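Local coordinates for hypothetical ntf2-like protein (Bacteroides fragilis, PDB 3SBU) that is of unknown function but belongs to the NTF2-like clan, a cystatin-like fold, as a DUF4348 protein that forms a two-chain assembly, at residues A[147-152]-A[221-226]; A[176-181]-A[192-197]. All coordinates share one frame; numbering follows the deposited sequence.

Contact 1: residues A[147-152]-A[221-226]; sequences EENENE and DDNASH
Two irregular loops come closest in their backbones at E147 and D222, CA atoms 6.7 Å apart, where 147-152 runs past a type I beta turn from D221 to A224. The side chain of N149 carries the contact. N149 ND2 reaches into the turn and gives a fairly straight hydrogen bond to D222 OD2 (2.8 Å, 160° at the hydrogen); ND2 meets OD2 on the anti side, 32° out of the carboxylate plane, whereas OD2 lies near the plane of the N149 amide. N149 ND2 also makes a weak, more bent bond to D222 O, again 2.8 Å, so one amide nitrogen grips both side chain and backbone of D222. CG of N149 stands between its own backbone N and carbonyl carbon (chi1 55°), and N149 OD1 turns back to accept from N151 N at 3.0 Å, an Asx turn that together with the ND2 bonds holds the amide's rotation. On the facing loop D221 OD1 takes N223 N at 2.8 Å, a second Asx turn. A water donates to both E152 O and D222 O, bridging the loops again. E147 CB lies 3.9 Å from D222 OD1. This surface contact links the loop between strand 136-143 and helix 154-163 to the loop leading into strand 226-230; N223 O is also bonded to R246, and E152 forms a salt bridge with R171 just after helix 165-170.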
loop_
_atom_site.group_PDB
_atom_site.type_symbol
_atom_site.label_atom_id
_atom_site.label_comp_id
_atom_site.label_asym_id
_atom_site.label_seq_id
_atom_site.Cartn_x
_atom_site.Cartn_y
_atom_site.Cartn_z
ATOM N N GLU A 147 -9.028 -27.616 -17.459
ATOM C CA GLU A 147 -8.101 -28.686 -17.838
ATOM C C GLU A 147 -7.109 -28.983 -16.692
ATOM O O GLU A 147 -6.639 -28.082 -15.998
ATOM C CB GLU A 147 -7.371 -28.378 -19.157
ATOM C CG GLU A 147 -7.208 -29.627 -20.024
ATOM C CD GLU A 147 -8.448 -30.474 -20.296
ATOM O OE1 GLU A 147 -9.444 -29.925 -20.826
ATOM O OE2 GLU A 147 -8.415 -31.690 -19.991
ATOM N N GLU A 148 -6.855 -30.248 -16.463
ATOM C CA GLU A 148 -5.958 -30.644 -15.392
ATOM C C GLU A 148 -4.864 -31.584 -15.914
ATOM O O GLU A 148 -5.019 -32.183 -16.978
ATOM C CB GLU A 148 -6.759 -31.275 -14.235
ATOM C CG GLU A 148 -7.241 -30.190 -13.282
ATOM C CD GLU A 148 -8.135 -30.543 -12.111
ATOM O OE1 GLU A 148 -8.631 -31.690 -12.044
ATOM O OE2 GLU A 148 -8.358 -29.651 -11.262
ATOM N N ASN A 149 -3.751 -31.680 -15.176
ATOM C CA ASN A 149 -2.615 -32.543 -15.507
ATOM C C ASN A 149 -2.055 -33.179 -14.211
ATOM O O ASN A 149 -2.716 -33.145 -13.164
ATOM C CB ASN A 149 -1.535 -31.765 -16.318
ATOM C CG ASN A 149 -1.039 -30.502 -15.663
ATOM O OD1 ASN A 149 -0.353 -30.525 -14.649
ATOM N ND2 ASN A 149 -1.355 -29.363 -16.239
ATOM N N GLU A 150 -0.856 -33.778 -14.295
ATOM C CA GLU A 150 -0.169 -34.478 -13.201
ATOM C C GLU A 150 0.313 -33.513 -12.085
ATOM O O GLU A 150 0.373 -33.905 -10.921
ATOM C CB GLU A 150 1.012 -35.328 -13.750
ATOM C CG GLU A 150 1.972 -34.619 -14.712
ATOM C CD GLU A 150 1.522 -34.385 -16.149
ATOM O OE1 GLU A 150 0.641 -35.131 -16.640
ATOM O OE2 GLU A 150 2.065 -33.456 -16.791
ATOM N N ASN A 151 0.609 -32.258 -12.443
ATOM C CA ASN A 151 1.095 -31.221 -11.532
ATOM C C ASN A 151 -0.055 -30.520 -10.833
ATOM O O ASN A 151 -1.198 -30.602 -11.309
ATOM C CB ASN A 151 1.915 -30.178 -12.307
ATOM C CG ASN A 151 2.922 -30.700 -13.311
ATOM O OD1 ASN A 151 2.968 -30.260 -14.474
ATOM N ND2 ASN A 151 3.785 -31.587 -12.867
ATOM N N GLU A 152 0.240 -29.785 -9.729
ATOM C CA GLU A 152 -0.778 -29.020 -9.002
ATOM C C GLU A 152 -1.483 -28.026 -9.951
ATOM O O GLU A 152 -0.819 -27.321 -10.693
ATOM C CB GLU A 152 -0.140 -28.286 -7.823
ATOM C CG GLU A 152 -1.116 -27.706 -6.816
ATOM C CD GLU A 152 -0.396 -27.021 -5.669
ATOM O OE1 GLU A 152 0.122 -25.903 -5.876
ATOM O OE2 GLU A 152 -0.296 -27.627 -4.579
ATOM N N ASP A 221 -1.693 -22.086 -21.050
ATOM C CA ASP A 221 -1.302 -23.501 -21.105
ATOM C C ASP A 221 -1.335 -24.067 -19.691
ATOM O O ASP A 221 -0.720 -23.489 -18.797
ATOM C CB ASP A 221 0.087 -23.599 -21.763
ATOM C CG ASP A 221 0.845 -24.926 -21.717
ATOM O OD1 ASP A 221 0.244 -25.950 -21.314
ATOM O OD2 ASP A 221 2.057 -24.931 -22.068
ATOM N N ASP A 222 -2.043 -25.204 -19.460
ATOM C CA ASP A 222 -2.114 -25.727 -18.087
ATOM C C ASP A 222 -0.806 -26.397 -17.669
ATOM O O ASP A 222 -0.629 -26.635 -16.489
ATOM C CB ASP A 222 -3.336 -26.636 -17.836
ATOM C CG ASP A 222 -3.390 -27.844 -18.730
ATOM O OD1 ASP A 222 -3.636 -27.669 -19.951
ATOM O OD2 ASP A 222 -3.239 -28.966 -18.208
ATOM N N ASN A 223 0.152 -26.578 -18.575
ATOM C CA ASN A 223 1.470 -27.073 -18.177
ATOM C C ASN A 223 2.451 -25.905 -17.859
ATOM O O ASN A 223 3.545 -26.155 -17.353
ATOM C CB ASN A 223 2.050 -27.980 -19.255
ATOM C CG ASN A 223 1.174 -29.175 -19.537
ATOM O OD1 ASN A 223 0.780 -29.928 -18.622
ATOM N ND2 ASN A 223 0.803 -29.329 -20.807
ATOM N N ALA A 224 2.068 -24.643 -18.156
ATOM C CA ALA A 224 2.930 -23.454 -17.887
ATOM C C ALA A 224 3.410 -23.461 -16.421
ATOM O O ALA A 224 2.606 -23.720 -15.536
ATOM C CB ALA A 224 2.154 -22.171 -18.177
ATOM N N SER A 225 4.694 -23.214 -16.167
ATOM C CA SER A 225 5.242 -23.208 -14.804
ATOM C C SER A 225 5.151 -21.809 -14.134
ATOM O O SER A 225 5.518 -21.660 -12.969
ATOM C CB SER A 225 6.676 -23.733 -14.796
ATOM O OG SER A 225 7.536 -22.852 -15.487
ATOM N N HIS A 226 4.674 -20.796 -14.867
ATOM C CA HIS A 226 4.366 -19.480 -14.325
ATOM C C HIS A 226 2.925 -19.171 -14.560
ATOM O O HIS A 226 2.351 -19.576 -15.576
ATOM C CB HIS A 226 5.191 -18.341 -14.952
ATOM C CG HIS A 226 6.604 -18.206 -14.489
ATOM N ND1 HIS A 226 7.161 -19.042 -13.533
ATOM C CD2 HIS A 226 7.545 -17.351 -14.920
ATOM C CE1 HIS A 226 8.412 -18.646 -13.401
ATOM N NE2 HIS A 226 8.675 -17.620 -14.199
HETATM O O HOH W 1 0.047 -27.214 -13.524
#

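Contact 2: residues A[176-181]-A[192-197]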
loop_
_atom_site.group_PDB
_atom_site.type_symbol
_atom_site.label_atom_id
_atom_site.label_comp_id
_atom_site.label_asym_id
_atom_site.label_seq_id
_atom_site.Cartn_x
_atom_site.Cartn_y
_atom_site.Cartn_z
ATOM N N LEU A 176 9.569 -11.987 -0.401
ATOM C CA LEU A 176 8.722 -11.766 -1.552
ATOM C C LEU A 176 9.206 -10.518 -2.319
ATOM O O LEU A 176 9.364 -9.448 -1.730
ATOM C CB LEU A 176 7.272 -11.612 -1.080
ATOM C CG LEU A 176 6.233 -11.226 -2.114
ATOM C CD1 LEU A 176 6.087 -12.323 -3.186
ATOM C CD2 LEU A 176 4.900 -10.990 -1.449
ATOM N N VAL A 177 9.487 -10.661 -3.629
ATOM C CA VAL A 177 9.944 -9.524 -4.425
ATOM C C VAL A 177 8.757 -8.552 -4.589
ATOM O O VAL A 177 7.629 -8.976 -4.861
ATOM C CB VAL A 177 10.574 -9.964 -5.776
ATOM C CG1 VAL A 177 10.862 -8.764 -6.673
ATOM C CG2 VAL A 177 11.850 -10.747 -5.538
ATOM N N PHE A 178 9.006 -7.267 -4.320
ATOM C CA PHE A 178 7.985 -6.236 -4.384
ATOM C C PHE A 178 8.457 -5.114 -5.259
ATOM O O PHE A 178 9.519 -4.524 -5.038
ATOM C CB PHE A 178 7.612 -5.730 -2.980
ATOM C CG PHE A 178 6.479 -4.751 -2.877
ATOM C CD1 PHE A 178 5.280 -4.986 -3.522
ATOM C CD2 PHE A 178 6.583 -3.636 -2.058
ATOM C CE1 PHE A 178 4.231 -4.094 -3.387
ATOM C CE2 PHE A 178 5.521 -2.772 -1.891
ATOM C CZ PHE A 178 4.357 -3.002 -2.556
ATOM N N VAL A 179 7.670 -4.819 -6.261
ATOM C CA VAL A 179 8.000 -3.718 -7.139
ATOM C C VAL A 179 6.951 -2.642 -6.913
ATOM O O VAL A 179 5.738 -2.918 -6.936
ATOM C CB VAL A 179 8.126 -4.147 -8.616
ATOM C CG1 VAL A 179 8.497 -2.960 -9.497
ATOM C CG2 VAL A 179 9.139 -5.280 -8.783
ATOM N N THR A 180 7.403 -1.428 -6.642
ATOM C CA THR A 180 6.442 -0.360 -6.434
ATOM C C THR A 180 7.025 0.982 -6.920
ATOM O O THR A 180 8.052 0.997 -7.594
ATOM C CB THR A 180 5.962 -0.337 -4.956
ATOM O OG1 THR A 180 4.825 0.514 -4.879
ATOM C CG2 THR A 180 7.036 0.119 -3.980
ATOM N N THR A 181 6.367 2.099 -6.548
ATOM C CA THR A 181 6.772 3.458 -6.852
ATOM C C THR A 181 7.671 3.968 -5.734
ATOM O O THR A 181 7.398 3.727 -4.560
ATOM C CB THR A 181 5.497 4.337 -6.991
ATOM O OG1 THR A 181 4.676 3.836 -8.040
ATOM C CG2 THR A 181 5.805 5.765 -7.308
ATOM N N THR A 192 11.990 -3.731 -4.005
ATOM C CA THR A 192 12.258 -4.030 -2.602
ATOM C C THR A 192 11.767 -5.452 -2.321
ATOM O O THR A 192 11.453 -6.184 -3.265
ATOM C CB THR A 192 11.598 -2.931 -1.703
ATOM O OG1 THR A 192 12.004 -3.122 -0.365
ATOM C CG2 THR A 192 10.075 -2.963 -1.741
ATOM N N THR A 193 11.690 -5.838 -1.041
ATOM C CA THR A 193 11.184 -7.148 -0.626
ATOM C C THR A 193 10.174 -6.966 0.480
ATOM O O THR A 193 10.201 -5.945 1.148
ATOM C CB THR A 193 12.326 -8.092 -0.200
ATOM O OG1 THR A 193 13.007 -7.521 0.904
ATOM C CG2 THR A 193 13.302 -8.411 -1.330
ATOM N N LEU A 194 9.249 -7.927 0.639
ATOM C CA LEU A 194 8.266 -7.985 1.733
ATOM C C LEU A 194 8.446 -9.268 2.518
ATOM O O LEU A 194 8.609 -10.320 1.898
ATOM C CB LEU A 194 6.795 -7.959 1.246
ATOM C CG LEU A 194 6.284 -6.788 0.425
ATOM C CD1 LEU A 194 4.921 -7.103 -0.123
ATOM C CD2 LEU A 194 6.193 -5.498 1.246
ATOM N N ASP A 195 8.347 -9.203 3.854
ATOM C CA ASP A 195 8.340 -10.392 4.703
ATOM C C ASP A 195 6.872 -10.833 4.798
ATOM O O ASP A 195 6.014 -10.158 4.215
ATOM C CB ASP A 195 9.014 -10.171 6.075
ATOM C CG ASP A 195 8.389 -9.136 7.009
ATOM O OD1 ASP A 195 7.188 -8.828 6.842
ATOM O OD2 ASP A 195 9.084 -8.686 7.944
ATOM N N LEU A 196 6.582 -11.952 5.494
ATOM C CA LEU A 196 5.218 -12.476 5.566
ATOM C C LEU A 196 4.249 -11.503 6.258
ATOM O O LEU A 196 3.122 -11.360 5.782
ATOM C CB LEU A 196 5.159 -13.871 6.218
ATOM C CG LEU A 196 5.848 -15.025 5.451
ATOM C CD1 LEU A 196 5.720 -16.332 6.208
ATOM C CD2 LEU A 196 5.280 -15.209 4.044
ATOM N N ASN A 197 4.679 -10.809 7.318
ATOM C CA ASN A 197 3.832 -9.826 8.005
ATOM C C ASN A 197 3.528 -8.623 7.102
ATOM O O ASN A 197 2.409 -8.115 7.131
ATOM C CB ASN A 197 4.479 -9.359 9.316
ATOM C CG ASN A 197 4.523 -10.432 10.385
ATOM O OD1 ASN A 197 3.657 -11.315 10.478
ATOM N ND2 ASN A 197 5.544 -10.372 11.221
#
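L176 and L194 form one rung of an antiparallel beta hairpin made by strands 176-182 and 189-194. L176 and L194, like F178 and T192, are hydrogen-bonded pairs; V177 and T193 between them are a non-hydrogen-bonded pair. The N-to-C directions of the short strand segments are 128° apart, well short of strictly antiparallel.

F178 lies on the same face of the hairpin as L176, T192 and L194. F178 CB is 3.8 Å from L194 CG, and F178 CG, anti to the backbone N (chi1 -175°), touches both L194 CG and CD1. At the ring edge F178 CD2 meets T192 CG2 at 3.6 Å. Both L194 methyls lie on one face side, CD2 near F178 CD2 and CD1 nearest F178 CG and CD1; L194 CD1 makes a CH-pi contact, 4.2 Å from the F178 ring centroid. T180 CB lies over the opposite face, toward the rim. P145 of the second subunit packs on F178 and L194, while T192 OG1 and T193 OG1 bond to backbone atoms of N67 and E69 of that subunit, placing the hairpin at the dimer interface. Beyond the strand, D195 OD1 caps helix 196-201 at Q198 N. Between the strands, T193 CA makes a CA-H...O contact of 3.1 Å with L176 O.

In the fold
Contact 2 is nested along the chain inside the loop closed by contact 1: after 147-152 come helices 154-163 and 165-170, then 176-181 and 192-197, which ends in the first turn of helix 196-201, then strand 212-215 before 221-226. Their centres lie 27 Å apart and the nearest atoms about 12 Å, so the two do not touch. Contact 1 ties surface loops where the chain enters strand 226-230; strand 176-182 of buried contact 2 makes backbone bonds to Y254, F256 and D258, and 257-258 belongs to the same five-stranded sheet as 226-230. The dimer brings the regions together, since E148 of the second subunit bonds to N197. One contact joins loops, the other lies at the subunit interface.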